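CDP-4-keto-6-deoxy-D-glucose-3-dehydrase (Yersinia pseudotuberculosis, PDB 3BB8) probably acts as a pyridoxal 5'-phosphate-dependent dehydrase on CDP-4-keto-6-deoxy-D-glucose, making deoxysugar for lipopolysaccharide. Local coordinates at residues 42-47 and 302-307; 56-61 and 292-297; 66-71 and 78-83; 209-214 and 230-235. The protein carries 1 engineered substitution. All coordinates share one frame; numbering follows the deposited sequence.

Contact 1 (42-47 and 302-307)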
loop_
_atom_site.group_PDB
_atom_site.type_symbol
_atom_site.label_atom_id
_atom_site.label_comp_id
_atom_site.label_asym_id
_atom_site.label_seq_id
_atom_site.Cartn_x
_atom_site.Cartn_y
_atom_site.Cartn_z
ATOM N N GLY A 42 -17.501 -6.116 16.047
ATOM C CA GLY A 42 -18.319 -5.712 17.169
ATOM C C GLY A 42 -17.636 -4.762 18.131
ATOM O O GLY A 42 -16.697 -4.044 17.770
ATOM N N THR A 43 -18.120 -4.769 19.369
ATOM C CA THR A 43 -17.612 -3.915 20.434
ATOM C C THR A 43 -16.094 -3.855 20.516
ATOM O O THR A 43 -15.512 -2.774 20.488
ATOM C CB THR A 43 -18.165 -4.378 21.792
ATOM O OG1 THR A 43 -19.597 -4.371 21.743
ATOM C CG2 THR A 43 -17.696 -3.457 22.901
ATOM N N LYS A 44 -15.453 -5.013 20.610
ATOM C CA LYS A 44 -14.004 -5.065 20.713
ATOM C C LYS A 44 -13.298 -4.314 19.577
ATOM O O LYS A 44 -12.407 -3.499 19.829
ATOM C CB LYS A 44 -13.540 -6.517 20.741
ATOM C CG LYS A 44 -12.119 -6.702 21.239
ATOM C CD LYS A 44 -11.993 -6.333 22.715
ATOM C CE LYS A 44 -10.611 -6.677 23.264
ATOM N NZ LYS A 44 -10.559 -6.570 24.753
ATOM N N GLU A 45 -13.701 -4.577 18.334
ATOM C CA GLU A 45 -13.081 -3.917 17.192
ATOM C C GLU A 45 -13.181 -2.407 17.303
ATOM O O GLU A 45 -12.172 -1.711 17.201
ATOM C CB GLU A 45 -13.717 -4.357 15.866
ATOM C CG GLU A 45 -13.417 -5.794 15.432
ATOM C CD GLU A 45 -14.153 -6.822 16.265
ATOM O OE1 GLU A 45 -15.265 -6.507 16.731
ATOM O OE2 GLU A 45 -13.638 -7.943 16.448
ATOM N N LEU A 46 -14.390 -1.895 17.511
ATOM C CA LEU A 46 -14.567 -0.451 17.608
ATOM C C LEU A 46 -13.824 0.146 18.790
ATOM O O LEU A 46 -13.320 1.266 18.709
ATOM C CB LEU A 46 -16.047 -0.075 17.704
ATOM C CG LEU A 46 -16.850 -0.141 16.399
ATOM C CD1 LEU A 46 -17.170 -1.591 16.078
ATOM C CD2 LEU A 46 -18.132 0.671 16.536
ATOM N N GLN A 47 -13.749 -0.601 19.885
ATOM C CA GLN A 47 -13.065 -0.102 21.068
ATOM C C GLN A 47 -11.578 0.105 20.797
ATOM O O GLN A 47 -11.053 1.213 20.984
ATOM C CB GLN A 47 -13.267 -1.056 22.242
ATOM C CG GLN A 47 -14.701 -1.070 22.763
ATOM C CD GLN A 47 -14.857 -1.864 24.047
ATOM O OE1 GLN A 47 -14.470 -3.031 24.121
ATOM N NE2 GLN A 47 -15.432 -1.231 25.068
ATOM N N GLN A 302 -10.211 -8.691 15.953
ATOM C CA GLN A 302 -10.654 -9.772 15.078
ATOM C C GLN A 302 -9.952 -11.090 15.404
ATOM O O GLN A 302 -10.557 -12.159 15.333
ATOM C CB GLN A 302 -10.375 -9.417 13.606
ATOM C CG GLN A 302 -11.226 -8.300 13.004
ATOM C CD GLN A 302 -12.624 -8.761 12.608
ATOM O OE1 GLN A 302 -13.533 -8.826 13.439
ATOM N NE2 GLN A 302 -12.797 -9.089 11.334
ATOM N N LEU A 303 -8.673 -11.020 15.753
ATOM C CA LEU A 303 -7.914 -12.227 16.065
ATOM C C LEU A 303 -8.520 -13.069 17.187
ATOM O O LEU A 303 -8.270 -14.271 17.276
ATOM C CB LEU A 303 -6.466 -11.874 16.416
ATOM C CG LEU A 303 -5.499 -11.757 15.234
ATOM C CD1 LEU A 303 -4.119 -11.352 15.738
ATOM C CD2 LEU A 303 -5.416 -13.091 14.504
ATOM N N GLU A 304 -9.310 -12.449 18.049
ATOM C CA GLU A 304 -9.917 -13.209 19.125
ATOM C C GLU A 304 -10.982 -14.144 18.547
ATOM O O GLU A 304 -11.095 -15.306 18.948
ATOM C CB GLU A 304 -10.553 -12.261 20.149
ATOM C CG GLU A 304 -9.565 -11.306 20.818
ATOM C CD GLU A 304 -10.237 -10.369 21.815
ATOM O OE1 GLU A 304 -10.882 -10.871 22.764
ATOM O OE2 GLU A 304 -10.119 -9.133 21.655
ATOM N N ARG A 305 -11.729 -13.633 17.571
ATOM C CA ARG A 305 -12.823 -14.367 16.941
ATOM C C ARG A 305 -12.441 -15.307 15.797
ATOM O O ARG A 305 -13.305 -15.981 15.247
ATOM C CB ARG A 305 -13.864 -13.353 16.450
ATOM C CG ARG A 305 -14.064 -12.229 17.458
ATOM C CD ARG A 305 -14.855 -11.041 16.934
ATOM N NE ARG A 305 -16.296 -11.259 16.981
ATOM C CZ ARG A 305 -17.192 -10.286 17.130
ATOM N NH1 ARG A 305 -16.796 -9.023 17.255
ATOM N NH2 ARG A 305 -18.488 -10.573 17.143
ATOM N N ILE A 306 -11.160 -15.379 15.451
ATOM C CA ILE A 306 -10.744 -16.227 14.340
ATOM C C ILE A 306 -11.076 -17.712 14.500
ATOM O O ILE A 306 -11.535 -18.351 13.551
ATOM C CB ILE A 306 -9.230 -16.077 14.051
ATOM C CG1 ILE A 306 -8.836 -16.939 12.848
ATOM C CG2 ILE A 306 -8.420 -16.482 15.264
ATOM C CD1 ILE A 306 -9.524 -16.547 11.559
ATOM N N GLU A 307 -10.846 -18.268 15.686
ATOM C CA GLU A 307 -11.132 -19.686 15.901
ATOM C C GLU A 307 -12.624 -19.952 15.759
ATOM O O GLU A 307 -13.034 -20.968 15.205
ATOM C CB GLU A 307 -10.626 -20.128 17.273
ATOM C CG GLU A 307 -9.105 -20.138 17.357
ATOM C CD GLU A 307 -8.583 -20.658 18.682
ATOM O OE1 GLU A 307 -8.811 -19.993 19.717
ATOM O OE2 GLU A 307 -7.943 -21.735 18.686
#

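Contact 2 (56-61 and 292-297)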
loop_
_atom_site.group_PDB
_atom_site.type_symbol
_atom_site.label_atom_id
_atom_site.label_comp_id
_atom_site.label_asym_id
_atom_site.label_seq_id
_atom_site.Cartn_x
_atom_site.Cartn_y
_atom_site.Cartn_z
ATOM N N GLY A 56 -2.755 8.582 19.297
ATOM C CA GLY A 56 -2.170 9.667 18.533
ATOM C C GLY A 56 -0.837 9.319 17.900
ATOM O O GLY A 56 -0.127 10.206 17.435
ATOM N N TRP A 57 -0.491 8.034 17.895
ATOM C CA TRP A 57 0.760 7.567 17.299
ATOM C C TRP A 57 0.609 7.444 15.786
ATOM O O TRP A 57 1.499 7.839 15.028
ATOM C CB TRP A 57 1.133 6.185 17.837
ATOM C CG TRP A 57 2.447 5.665 17.313
ATOM C CD1 TRP A 57 2.707 4.399 16.861
ATOM C CD2 TRP A 57 3.688 6.380 17.231
ATOM N NE1 TRP A 57 4.031 4.281 16.507
ATOM C CE2 TRP A 57 4.657 5.481 16.725
ATOM C CE3 TRP A 57 4.078 7.694 17.540
ATOM C CZ2 TRP A 57 5.991 5.851 16.520
ATOM C CZ3 TRP A 57 5.407 8.064 17.335
ATOM C CH2 TRP A 57 6.347 7.143 16.830
ATOM N N LEU A 58 -0.534 6.896 15.365
ATOM C CA LEU A 58 -0.878 6.722 13.952
ATOM C C LEU A 58 -0.117 5.645 13.167
ATOM O O LEU A 58 -0.742 4.741 12.600
ATOM C CB LEU A 58 -0.750 8.066 13.227
ATOM C CG LEU A 58 -1.405 9.258 13.939
ATOM C CD1 LEU A 58 -1.426 10.459 13.017
ATOM C CD2 LEU A 58 -2.820 8.908 14.356
ATOM N N THR A 59 1.215 5.711 13.149
ATOM C CA THR A 59 1.997 4.717 12.412
ATOM C C THR A 59 1.940 3.426 13.219
ATOM O O THR A 59 1.416 3.427 14.331
ATOM C CB THR A 59 3.477 5.145 12.225
ATOM O OG1 THR A 59 4.043 5.518 13.487
ATOM C CG2 THR A 59 3.570 6.309 11.250
ATOM N N THR A 60 2.461 2.329 12.677
ATOM C CA THR A 60 2.417 1.070 13.411
ATOM C C THR A 60 3.153 1.159 14.747
ATOM O O THR A 60 4.180 1.833 14.874
ATOM C CB THR A 60 3.014 -0.110 12.603
ATOM O OG1 THR A 60 4.289 0.261 12.064
ATOM C CG2 THR A 60 2.073 -0.519 11.486
ATOM N N GLY A 61 2.624 0.472 15.747
ATOM C CA GLY A 61 3.266 0.499 17.044
ATOM C C GLY A 61 2.719 -0.544 17.987
ATOM O O GLY A 61 2.771 -1.743 17.712
ATOM N N THR A 292 -1.409 1.535 9.316
ATOM C CA THR A 292 -1.512 2.332 10.531
ATOM C C THR A 292 -1.828 1.441 11.730
ATOM O O THR A 292 -2.244 0.293 11.565
ATOM C CB THR A 292 -2.635 3.378 10.403
ATOM O OG1 THR A 292 -3.902 2.711 10.366
ATOM C CG2 THR A 292 -2.455 4.199 9.137
ATOM N N ASP A 293 -1.642 1.967 12.939
ATOM C CA ASP A 293 -1.931 1.162 14.118
ATOM C C ASP A 293 -3.452 1.040 14.231
ATOM O O ASP A 293 -3.955 0.094 14.838
ATOM C CB ASP A 293 -1.316 1.796 15.377
ATOM C CG ASP A 293 -0.708 0.754 16.326
ATOM O OD1 ASP A 293 -0.041 -0.187 15.846
ATOM O OD2 ASP A 293 -0.883 0.882 17.558
ATOM N N MET A 294 -4.178 1.986 13.630
ATOM C CA MET A 294 -5.640 1.944 13.645
ATOM C C MET A 294 -6.084 0.623 13.022
ATOM O O MET A 294 -6.876 -0.128 13.602
ATOM C CB MET A 294 -6.235 3.095 12.841
ATOM C CG MET A 294 -6.065 4.454 13.473
ATOM S SD MET A 294 -4.429 5.212 13.256
ATOM C CE MET A 294 -4.602 5.900 11.610
ATOM N N GLN A 295 -5.565 0.352 11.830
ATOM C CA GLN A 295 -5.868 -0.885 11.134
ATOM C C GLN A 295 -5.393 -2.045 12.000
ATOM O O GLN A 295 -6.104 -3.034 12.178
ATOM C CB GLN A 295 -5.154 -0.919 9.774
ATOM C CG GLN A 295 -5.731 0.033 8.735
ATOM C CD GLN A 295 -4.706 0.465 7.684
ATOM O OE1 GLN A 295 -3.969 1.436 7.874
ATOM N NE2 GLN A 295 -4.653 -0.262 6.578
ATOM N N ALA A 296 -4.184 -1.928 12.534
ATOM C CA ALA A 296 -3.638 -2.983 13.385
ATOM C C ALA A 296 -4.600 -3.331 14.530
ATOM O O ALA A 296 -4.777 -4.501 14.865
ATOM C CB ALA A 296 -2.289 -2.551 13.958
ATOM N N ALA A 297 -5.214 -2.309 15.117
ATOM C CA ALA A 297 -6.145 -2.493 16.227
ATOM C C ALA A 297 -7.325 -3.368 15.822
ATOM O O ALA A 297 -7.612 -4.384 16.469
ATOM C CB ALA A 297 -6.653 -1.131 16.712
#

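Contact 3 (66-71 and 78-83)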
loop_
_atom_site.group_PDB
_atom_site.type_symbol
_atom_site.label_atom_id
_atom_site.label_comp_id
_atom_site.label_asym_id
_atom_site.label_seq_id
_atom_site.Cartn_x
_atom_site.Cartn_y
_atom_site.Cartn_z
ATOM N N ALA A 66 1.367 -6.178 18.762
ATOM C CA ALA A 66 0.488 -7.190 19.341
ATOM C C ALA A 66 -0.115 -8.079 18.248
ATOM O O ALA A 66 -0.151 -9.305 18.378
ATOM C CB ALA A 66 -0.626 -6.514 20.147
ATOM N N PHE A 67 -0.576 -7.454 17.166
ATOM C CA PHE A 67 -1.174 -8.196 16.066
ATOM C C PHE A 67 -0.200 -9.152 15.405
ATOM O O PHE A 67 -0.507 -10.330 15.234
ATOM C CB PHE A 67 -1.749 -7.246 15.002
ATOM C CG PHE A 67 -2.367 -7.965 13.829
ATOM C CD1 PHE A 67 -1.591 -8.332 12.729
ATOM C CD2 PHE A 67 -3.702 -8.367 13.870
ATOM C CE1 PHE A 67 -2.129 -9.093 11.690
ATOM C CE2 PHE A 67 -4.248 -9.131 12.834
ATOM C CZ PHE A 67 -3.458 -9.495 11.743
ATOM N N GLU A 68 0.980 -8.657 15.039
ATOM C CA GLU A 68 1.957 -9.510 14.372
ATOM C C GLU A 68 2.347 -10.668 15.265
ATOM O O GLU A 68 2.640 -11.773 14.787
ATOM C CB GLU A 68 3.200 -8.712 13.970
ATOM C CG GLU A 68 2.916 -7.590 12.976
ATOM C CD GLU A 68 4.171 -6.831 12.562
ATOM O OE1 GLU A 68 5.043 -6.591 13.428
ATOM O OE2 GLU A 68 4.276 -6.462 11.373
ATOM N N LYS A 69 2.337 -10.409 16.570
ATOM C CA LYS A 69 2.688 -11.426 17.551
ATOM C C LYS A 69 1.610 -12.495 17.646
ATOM O O LYS A 69 1.894 -13.680 17.504
ATOM C CB LYS A 69 2.887 -10.789 18.929
ATOM C CG LYS A 69 3.328 -11.767 20.014
ATOM C CD LYS A 69 3.294 -11.104 21.387
ATOM C CE LYS A 69 3.785 -12.036 22.487
ATOM N NZ LYS A 69 3.614 -11.400 23.823
ATOM N N LYS A 70 0.371 -12.079 17.878
ATOM C CA LYS A 70 -0.711 -13.049 18.005
ATOM C C LYS A 70 -0.962 -13.851 16.726
ATOM O O LYS A 70 -1.346 -15.017 16.795
ATOM C CB LYS A 70 -2.011 -12.366 18.449
ATOM C CG LYS A 70 -3.023 -13.365 19.025
ATOM C CD LYS A 70 -4.404 -12.757 19.270
ATOM C CE LYS A 70 -4.407 -11.735 20.395
ATOM N NZ LYS A 70 -5.761 -11.127 20.575
ATOM N N LEU A 71 -0.750 -13.236 15.562
ATOM C CA LEU A 71 -0.963 -13.946 14.305
ATOM C C LEU A 71 0.136 -14.982 14.152
ATOM O O LEU A 71 -0.114 -16.108 13.717
ATOM C CB LEU A 71 -0.946 -12.986 13.104
ATOM C CG LEU A 71 -1.170 -13.656 11.737
ATOM C CD1 LEU A 71 -2.555 -14.314 11.709
ATOM C CD2 LEU A 71 -1.039 -12.633 10.605
ATOM N N PRO A 78 7.358 -17.670 13.395
ATOM C CA PRO A 78 8.066 -16.615 14.127
ATOM C C PRO A 78 7.983 -15.209 13.529
ATOM O O PRO A 78 7.880 -14.229 14.263
ATOM C CB PRO A 78 9.496 -17.135 14.162
ATOM C CG PRO A 78 9.629 -17.799 12.822
ATOM C CD PRO A 78 8.309 -18.548 12.686
ATOM N N TYR A 79 8.014 -15.112 12.203
ATOM C CA TYR A 79 7.986 -13.812 11.545
ATOM C C TYR A 79 6.719 -13.463 10.775
ATOM O O TYR A 79 6.311 -14.164 9.848
ATOM C CB TYR A 79 9.193 -13.707 10.627
ATOM C CG TYR A 79 10.466 -14.095 11.330
ATOM C CD1 TYR A 79 10.912 -13.377 12.442
ATOM C CD2 TYR A 79 11.208 -15.201 10.914
ATOM C CE1 TYR A 79 12.066 -13.751 13.129
ATOM C CE2 TYR A 79 12.368 -15.586 11.594
ATOM C CZ TYR A 79 12.790 -14.856 12.701
ATOM O OH TYR A 79 13.926 -15.230 13.385
ATOM N N VAL A 80 6.108 -12.354 11.174
ATOM C CA VAL A 80 4.892 -11.860 10.551
ATOM C C VAL A 80 5.036 -10.358 10.330
ATOM O O VAL A 80 5.298 -9.610 11.263
ATOM C CB VAL A 80 3.658 -12.121 11.447
ATOM C CG1 VAL A 80 2.438 -11.377 10.897
ATOM C CG2 VAL A 80 3.381 -13.624 11.529
ATOM N N LEU A 81 4.868 -9.927 9.084
ATOM C CA LEU A 81 4.971 -8.515 8.735
ATOM C C LEU A 81 3.647 -8.025 8.153
ATOM O O LEU A 81 3.123 -8.631 7.215
ATOM C CB LEU A 81 6.070 -8.315 7.690
ATOM C CG LEU A 81 7.523 -8.538 8.096
ATOM C CD1 LEU A 81 8.409 -8.476 6.858
ATOM C CD2 LEU A 81 7.933 -7.473 9.113
ATOM N N THR A 82 3.109 -6.935 8.693
ATOM C CA THR A 82 1.873 -6.415 8.151
ATOM C C THR A 82 2.156 -5.530 6.948
ATOM O O THR A 82 3.249 -4.969 6.813
ATOM C CB THR A 82 1.072 -5.604 9.186
ATOM O OG1 THR A 82 1.882 -4.541 9.709
ATOM C CG2 THR A 82 0.597 -6.516 10.316
ATOM N N THR A 83 1.167 -5.419 6.067
ATOM C CA THR A 83 1.295 -4.593 4.873
ATOM C C THR A 83 -0.086 -4.051 4.473
ATOM O O THR A 83 -1.077 -4.374 5.120
ATOM C CB THR A 83 1.964 -5.390 3.732
ATOM O OG1 THR A 83 2.144 -4.538 2.599
ATOM C CG2 THR A 83 1.138 -6.599 3.361
#

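Contact 4 (209-214 and 230-235)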
loop_
_atom_site.group_PDB
_atom_site.type_symbol
_atom_site.label_atom_id
_atom_site.label_comp_id
_atom_site.label_asym_id
_atom_site.label_seq_id
_atom_site.Cartn_x
_atom_site.Cartn_y
_atom_site.Cartn_z
ATOM N N GLY A 209 5.597 -23.655 2.709
ATOM C CA GLY A 209 6.547 -23.050 1.796
ATOM C C GLY A 209 7.446 -22.017 2.444
ATOM O O GLY A 209 7.463 -21.864 3.666
ATOM N N ASP A 210 8.187 -21.291 1.616
ATOM C CA ASP A 210 9.092 -20.276 2.123
ATOM C C ASP A 210 8.389 -19.016 2.625
ATOM O O ASP A 210 8.698 -18.535 3.710
ATOM C CB ASP A 210 10.119 -19.933 1.053
ATOM C CG ASP A 210 10.789 -21.169 0.498
ATOM O OD1 ASP A 210 10.338 -21.678 -0.551
ATOM O OD2 ASP A 210 11.753 -21.647 1.125
ATOM N N ILE A 211 7.451 -18.477 1.852
ATOM C CA ILE A 211 6.728 -17.281 2.287
ATOM C C ILE A 211 5.221 -17.522 2.231
ATOM O O ILE A 211 4.734 -18.257 1.386
ATOM C CB ILE A 211 7.009 -16.050 1.388
ATOM C CG1 ILE A 211 8.502 -15.902 1.089
ATOM C CG2 ILE A 211 6.489 -14.806 2.075
ATOM C CD1 ILE A 211 9.294 -15.305 2.208
ATOM N N GLY A 212 4.494 -16.884 3.140
ATOM C CA GLY A 212 3.048 -16.998 3.165
ATOM C C GLY A 212 2.442 -15.598 3.163
ATOM O O GLY A 212 3.074 -14.647 3.645
ATOM N N THR A 213 1.233 -15.461 2.619
ATOM C CA THR A 213 0.553 -14.167 2.560
ATOM C C THR A 213 -0.921 -14.342 2.910
ATOM O O THR A 213 -1.508 -15.397 2.663
ATOM C CB THR A 213 0.631 -13.561 1.149
ATOM O OG1 THR A 213 -0.031 -14.437 0.225
ATOM C CG2 THR A 213 2.079 -13.392 0.716
ATOM N N VAL A 214 -1.516 -13.309 3.491
ATOM C CA VAL A 214 -2.922 -13.350 3.861
ATOM C C VAL A 214 -3.474 -11.941 3.673
ATOM O O VAL A 214 -2.710 -10.962 3.668
ATOM C CB VAL A 214 -3.107 -13.810 5.343
ATOM C CG1 VAL A 214 -2.569 -12.759 6.293
ATOM C CG2 VAL A 214 -4.583 -14.080 5.628
ATOM N N VAL A 230 2.649 -10.630 5.444
ATOM C CA VAL A 230 3.591 -11.578 4.881
ATOM C C VAL A 230 4.167 -12.265 6.122
ATOM O O VAL A 230 4.453 -11.603 7.124
ATOM C CB VAL A 230 4.730 -10.876 4.100
ATOM C CG1 VAL A 230 5.736 -11.904 3.599
ATOM C CG2 VAL A 230 4.158 -10.125 2.915
ATOM N N PHE A 231 4.288 -13.588 6.076
ATOM C CA PHE A 231 4.830 -14.336 7.193
ATOM C C PHE A 231 5.765 -15.414 6.688
ATOM O O PHE A 231 5.607 -15.914 5.572
ATOM C CB PHE A 231 3.708 -14.913 8.070
ATOM C CG PHE A 231 2.632 -15.649 7.315
ATOM C CD1 PHE A 231 2.791 -16.986 6.971
ATOM C CD2 PHE A 231 1.427 -15.015 7.009
ATOM C CE1 PHE A 231 1.758 -17.697 6.337
ATOM C CE2 PHE A 231 0.386 -15.708 6.377
ATOM C CZ PHE A 231 0.551 -17.054 6.042
ATOM N N THR A 232 6.760 -15.749 7.502
ATOM C CA THR A 232 7.761 -16.727 7.104
ATOM C C THR A 232 8.421 -17.323 8.334
ATOM O O THR A 232 8.167 -16.898 9.458
ATOM C CB THR A 232 8.853 -16.056 6.219
ATOM O OG1 THR A 232 9.791 -17.038 5.764
ATOM C CG2 THR A 232 9.603 -14.995 7.007
ATOM N N GLN A 233 9.269 -18.320 8.120
ATOM C CA GLN A 233 9.962 -18.950 9.228
ATOM C C GLN A 233 11.432 -18.588 9.132
ATOM O O GLN A 233 12.217 -18.857 10.043
ATOM C CB GLN A 233 9.766 -20.461 9.157
ATOM C CG GLN A 233 8.306 -20.834 8.935
ATOM C CD GLN A 233 8.006 -22.266 9.294
ATOM O OE1 GLN A 233 8.034 -22.639 10.472
ATOM N NE2 GLN A 233 7.721 -23.084 8.283
ATOM N N SER A 234 11.787 -17.953 8.020
ATOM C CA SER A 234 13.153 -17.539 7.761
ATOM C C SER A 234 13.451 -16.101 8.172
ATOM O O SER A 234 12.786 -15.166 7.731
ATOM C CB SER A 234 13.459 -17.700 6.280
ATOM O OG SER A 234 14.602 -16.947 5.928
ATOM N N ALA A 235 14.467 -15.936 9.013
ATOM C CA ALA A 235 14.879 -14.617 9.474
ATOM C C ALA A 235 15.441 -13.839 8.296
ATOM O O ALA A 235 15.257 -12.633 8.190
ATOM C CB ALA A 235 15.934 -14.747 10.560
#

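Contact 1 (42-47 and 302-307)
The carboxylate of Glu45 overlaps the end of Arg305, and this salt bridge spans helices 43-55 and 293-323 of the aspartate aminotransferase fold, whose short segments here run nearly antiparallel (157°). The segment axes lie 10.2 Å apart, a gap that long polar side chains can bridge. Glu45 OE1 stands 3.0 Å from Arg305 NH1, at the edge of the guanidinium and near its plane, while OE2 receives only a weak bond from the same nitrogen. Both oxygens look to the one nitrogen, NH1, and the planes are turned 37° apart, unlike the two-pronged pairing of a carboxylate with two guanidinium nitrogens. A bend at chi2 (73°) sets Glu45 CD 3.6 Å from Arg305 NH1; its CG also packs 4.1 Å from Gln302 CG. On the solvent-exposed side Lys44 and Glu304 cross at about a right angle. Here Glu304 OE2 touches the methylenes CG and CE of Lys44, whereas its 4.0 Å to Lys44 NZ is beyond a salt bridge, although the opposite charges should still attract. Gly42, at the N-cap of helix 43-55, suits its place because a CB here would come too close to Arg305 NH1: its CA lies at the guanidinium edge, in the plane of the group.

Contact 2 (56-61 and 292-297)
Leu58 makes the first link through both its backbone and its side chain. Its carbonyl O accepts Asp293 N, 2.9 Å away in a fairly straight bond (161°), the donor standing above the carbonyl plane; Thr292 CB also comes close to this oxygen. The Leu58 side chain starts away from the helix, yet its CD2 reaches Met294 SD at 4.2 Å, because the bend at chi2 (79°) of Met294 sets its sulfur beside Leu58. At Thr59 the backbone carries the contact, O lying 3.3 Å from Asp293 CB. Thr60 lays its methyl CG2 loosely against the Thr292 backbone, and its carbonyl is held by Trp57 NE1 at 2.9 Å, which ties the turn together. Gly61 ends the segment as the N-cap of helix 62-75. Its N donates to Asp293 OD1 (2.7 Å), approaching from above the carboxylate plane, and with no side chain it does not collide with the Trp57 ring beside it.

Aspartate suits this spot: OD1 also accepts from Asn64 N and OD2 from Phe63 N, so one acid gathers amides at the start of helix 62-75, whose dipole would favour the negative charge. Thr292 and Gln295 form a capping box that opens helix 293-323, Gln295 N donating to Thr292 OG1 at 3.2 Å while Thr292 N donates back to Gln295 OE1. The loop thus joins helices 43-55 and 62-75 across the beginning of helix 293-323, at the dimer interface, where Leu58 and Thr59 pack on Gly225 of the second subunit.

Contact 3 (66-71 and 78-83)
Glu68 lies across strand 79-83, crossing the side chain of Thr82 at about a right angle. With CG anti to the carbonyl carbon (chi1 -62°) and the chain extended beyond it, CG and CD follow CB past the carbonyl oxygen of Val80, CD coming within 3.3 Å. At its far end Thr82 N reaches OE2 at 3.0 Å on the anti lone pair, the one turned away from the other oxygen. A glutamate is long enough to span this step from the helix to the strand amide. Thr82 uses its two branches differently. Its methyl CG2 touches Glu68 CG and, at 3.7 Å, Phe67 CD1, the Phe67 ring being met at a slant, while its hydroxyl OG1 is hydrogen-bonded to Asn64 OD1. At the other end, Leu71 and Val80 cross at about a right angle, CD2 of the leucine 3.7 Å from CG1 of the valine. The branched CB of Val80 fits closely against the helix backbone, 3.5 Å from Glu68 O. Arg245 NH1 bonds Thr82 O and forms a long, weak ion pair with Glu68 OE2.

The axes of the short helix and strand segments pass at 7.7 Å. Helix 62-75 turns back through a short connection into strand 79-83, the helix-on-sheet layering typical of the large domain of fold type I pyridoxal phosphate enzymes.

Contact 4 (209-214 and 230-235)
Strands 211-215 and 228-232 form an antiparallel neighbour pair in the large mixed sheet of the aspartate aminotransferase fold, 228-232 running against both strands beside it. Gly212 and Phe231 are a hydrogen-bonded pair: Gly212 N gives to Phe231 O at 2.8 Å, and Phe231 N returns a bond to Gly212 O at 2.9 Å. The Phe231 ring then folds over its own partner. With CG between the backbone N and the carbonyl carbon (chi1 49°), it lies against the glycine, Gly212 CA standing 3.9 Å from the ring centroid in a CH-pi contact, 25° off the normal. Glycine suits this place because no side chain blocks the ring; Val214 CB comes to the ring's edge instead. On the other face Ile211 CG2 meets Val230 CG1 at a tight 3.4 Å, beneath Ala89 and Ala93 of helix 86-96. Farther out, Thr232 OG1 donates to Asp210 O at 2.8 Å, nearly along the C=O axis, and accepts Ser234 N at 3.1 Å, forming an ST turn just before helix 235-245. One hydroxyl thus works as both donor and acceptor: this buried threonine has its polar atom satisfied where the pairing ends, and the face of the Phe231 ring covers the Gly212 backbone directly.

Contacts 3 and 4 share one sheet: Leu81 N lies 2.6 Å from Val230 O and Tyr79 O 2.9 Å from Thr232 N, both probable hydrogen bonds, and their centres are 11 Å apart. Contacts 1 and 2 use the same helix, 293-323, without touching. Contact 1 meets contact 3 where Leu303 CD1 packs 3.5 Å from Phe67 CD2, and contact 2 meets contact 3 where Ala296 O lies 4.1 Å from Phe67 CB. Contact 4 is nearest the cofactor: Thr213's side chain lies about 6 Å from bound pyridoxal phosphate, whose pocket includes Ser215 and the engineered Lys220. Thr59 of contact 2 is about 9 Å from a bound pyridoxal phosphate.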